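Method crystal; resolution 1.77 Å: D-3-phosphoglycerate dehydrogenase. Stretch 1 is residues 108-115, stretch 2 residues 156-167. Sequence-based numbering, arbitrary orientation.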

# COMPACT_ATOMS: atom_id res chain seq x y z
N LEU A 108 4.14 0.45 -6.18
CA LEU A 108 4.81 -0.41 -5.20
C LEU A 108 5.40 0.45 -4.09
O LEU A 108 5.42 0.04 -2.93
CB LEU A 108 5.92 -1.24 -5.86
CG LEU A 108 6.61 -2.24 -4.92
CD1 LEU A 108 5.60 -3.29 -4.47
CD2 LEU A 108 7.78 -2.90 -5.63
N THR A 109 5.88 1.64 -4.45
CA THR A 109 6.48 2.54 -3.45
C THR A 109 5.44 2.90 -2.39
O THR A 109 5.71 2.82 -1.19
CB THR A 109 7.00 3.84 -4.11
OG1 THR A 109 8.00 3.52 -5.08
CG2 THR A 109 7.60 4.77 -3.04
N ILE A 110 4.26 3.32 -2.84
CA ILE A 110 3.18 3.68 -1.92
C ILE A 110 2.77 2.46 -1.09
O ILE A 110 2.51 2.57 0.11
CB ILE A 110 1.94 4.21 -2.69
CG1 ILE A 110 2.29 5.50 -3.43
CG2 ILE A 110 0.76 4.43 -1.74
CD1 ILE A 110 2.76 6.64 -2.53
N GLY A 111 2.73 1.31 -1.74
CA GLY A 111 2.36 0.09 -1.04
C GLY A 111 3.36 -0.24 0.06
O GLY A 111 2.98 -0.61 1.17
N LEU A 112 4.65 -0.11 -0.25
CA LEU A 112 5.71 -0.39 0.73
C LEU A 112 5.65 0.60 1.89
O LEU A 112 5.80 0.22 3.06
CB LEU A 112 7.09 -0.33 0.05
CG LEU A 112 7.47 -1.54 -0.81
CD1 LEU A 112 8.76 -1.26 -1.57
CD2 LEU A 112 7.64 -2.76 0.09
N MET A 113 5.42 1.87 1.58
CA MET A 113 5.34 2.89 2.62
C MET A 113 4.23 2.56 3.63
O MET A 113 4.45 2.62 4.84
CB MET A 113 5.06 4.26 1.99
CG MET A 113 4.85 5.37 3.02
SD MET A 113 4.57 6.99 2.25
CE MET A 113 2.93 6.77 1.56
N ILE A 114 3.06 2.20 3.12
CA ILE A 114 1.94 1.87 4.00
C ILE A 114 2.18 0.55 4.73
O ILE A 114 1.89 0.44 5.92
CB ILE A 114 0.62 1.79 3.20
CG1 ILE A 114 0.32 3.16 2.58
CG2 ILE A 114 -0.53 1.39 4.11
CD1 ILE A 114 -0.80 3.15 1.55
N ALA A 115 2.72 -0.44 4.03
CA ALA A 115 2.99 -1.73 4.66
C ALA A 115 3.97 -1.56 5.81
O ALA A 115 3.82 -2.18 6.86
CB ALA A 115 3.54 -2.71 3.63
N LYS A 156 5.56 11.39 -9.22
CA LYS A 156 4.26 10.77 -9.01
C LYS A 156 4.02 10.31 -7.58
O LYS A 156 2.89 10.38 -7.08
CB LYS A 156 4.06 9.61 -10.00
CG LYS A 156 3.87 10.10 -11.43
CD LYS A 156 3.58 8.97 -12.40
CE LYS A 156 3.23 9.52 -13.78
NZ LYS A 156 2.90 8.45 -14.76
N VAL A 157 5.06 9.85 -6.91
CA VAL A 157 4.92 9.42 -5.52
C VAL A 157 4.53 10.67 -4.72
O VAL A 157 3.71 10.61 -3.80
CB VAL A 157 6.26 8.83 -4.98
CG1 VAL A 157 6.19 8.67 -3.46
CG2 VAL A 157 6.51 7.46 -5.62
N GLY A 158 5.10 11.81 -5.09
CA GLY A 158 4.79 13.06 -4.42
C GLY A 158 3.34 13.46 -4.62
O GLY A 158 2.67 13.91 -3.69
N ILE A 159 2.85 13.31 -5.85
CA ILE A 159 1.47 13.67 -6.15
C ILE A 159 0.51 12.82 -5.32
O ILE A 159 -0.48 13.32 -4.77
CB ILE A 159 1.18 13.47 -7.66
CG1 ILE A 159 1.99 14.50 -8.46
CG2 ILE A 159 -0.32 13.60 -7.94
CD1 ILE A 159 1.97 14.27 -9.96
N ILE A 160 0.81 11.53 -5.21
CA ILE A 160 -0.03 10.63 -4.44
C ILE A 160 0.06 10.92 -2.95
O ILE A 160 -0.97 10.99 -2.27
CB ILE A 160 0.36 9.15 -4.72
CG1 ILE A 160 0.05 8.81 -6.19
CG2 ILE A 160 -0.41 8.21 -3.80
CD1 ILE A 160 0.69 7.52 -6.69
N ALA A 161 1.27 11.12 -2.44
CA ALA A 161 1.43 11.41 -1.01
C ALA A 161 0.69 12.70 -0.64
O ALA A 161 0.11 12.80 0.44
CB ALA A 161 2.91 11.52 -0.66
N ASN A 162 0.72 13.68 -1.54
CA ASN A 162 0.02 14.94 -1.28
C ASN A 162 -1.48 14.67 -1.14
O ASN A 162 -2.15 15.23 -0.27
CB ASN A 162 0.28 15.94 -2.41
CG ASN A 162 -0.53 17.21 -2.26
OD1 ASN A 162 -1.53 17.41 -2.96
ND2 ASN A 162 -0.13 18.07 -1.33
N ALA A 163 -2.00 13.80 -2.01
CA ALA A 163 -3.41 13.46 -1.97
C ALA A 163 -3.76 12.71 -0.69
O ALA A 163 -4.90 12.73 -0.24
CB ALA A 163 -3.79 12.63 -3.20
N MET A 164 -2.76 12.05 -0.10
CA MET A 164 -2.94 11.32 1.14
C MET A 164 -2.86 12.28 2.33
O MET A 164 -2.88 11.86 3.48
CB MET A 164 -1.87 10.23 1.28
CG MET A 164 -1.98 9.13 0.23
SD MET A 164 -0.62 7.93 0.34
CE MET A 164 -0.91 7.23 1.96
N GLY A 165 -2.76 13.57 2.03
CA GLY A 165 -2.70 14.56 3.10
C GLY A 165 -1.33 14.76 3.73
O GLY A 165 -1.22 15.34 4.81
N MET A 166 -0.29 14.28 3.05
CA MET A 166 1.07 14.45 3.56
C MET A 166 1.67 15.73 2.99
O MET A 166 1.30 16.17 1.90
CB MET A 166 1.95 13.26 3.15
CG MET A 166 1.41 11.90 3.58
SD MET A 166 2.60 10.56 3.28
CE MET A 166 3.67 10.81 4.70
N LYS A 167 2.58 16.33 3.74
CA LYS A 167 3.30 17.49 3.24
C LYS A 167 4.47 17.00 2.50
O LYS A 167 5.26 16.22 3.00
CB LYS A 167 3.79 18.34 4.41
CG LYS A 167 2.62 18.88 5.21
CD LYS A 167 2.89 20.02 6.20
CE LYS A 167 1.62 20.24 7.05
NZ LYS A 167 1.80 21.33 8.00

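Residues 108-115 form a continuous part of a longer helix, held by i to i+4 backbone hydrogen bonds such as L112 N to L108 O (2.8 Å) and A115 N to G111 O (2.9 Å). The second stretch is helical through 163, in a helix that begins earlier in the chain, and then leaves the helix at M164, whose phi/psi of -82/6 breaks the repeat. Its amide still makes two weak bonds, M164 N to I160 O and M164 N to A161 O, both 3.0 Å. The chain then turns through G165, where phi is positive (82/16); a CB there would be jammed against the carbonyl O of M164, so the backbone itself calls for glycine. The bonds G165 N to N162 O (2.9 Å) and M166 N to A161 O (3.0 Å) fasten this turn to the end of the helix.

The helix axes run in broadly the same direction, at 47° to each other, and approach to 10.4 Å. The nearest CA atoms are those of I110 and V157, 7.0 Å apart. No hydrogen bond joins the stretches; the backbone bonds described here lie within each one. The contact is made almost entirely by apolar side chains, with the methyl of T109 added, burying 319 Å² in total.

I110 gives up the most surface, 72 Å². With chi1 and chi2 both m, its CD1 reaches I160 CG2 at 3.8 Å and V157 CG1 at 4.1 Å, while its CG2 lies 4.3 Å from M164 SD. One branched side chain thus touches three residues spread over two turns of the facing segment. T109 adds a methyl contact, CG2 to V157 CG2 at 3.9 Å; its hydroxyl OG1 is hydrogen-bonded elsewhere in the structure, and the methyl is what meets V157.

Farther along the first helix, methionines take over. M113 extends with chi1 and chi2 t and turns at chi3 (p), placing its CE 3.9 Å from M164 CE and 4.2 Å from M166 SD. M164 and M166 both adopt m, t, p, and their CA-to-CB bonds point toward the first helix, so packing continues after the second helix has ended. I114 starts sideways, but its end comes nearer: CD1 lies 4.1 Å from M164 CE. M164 therefore meets I110, M113 and I114 through its thioether and terminal methyl. These are van der Waals contacts between methyl groups and polarizable thioether sulfurs, whose burial away from water favors the association. L108, G111, L112 and A115 make no contact with the second stretch.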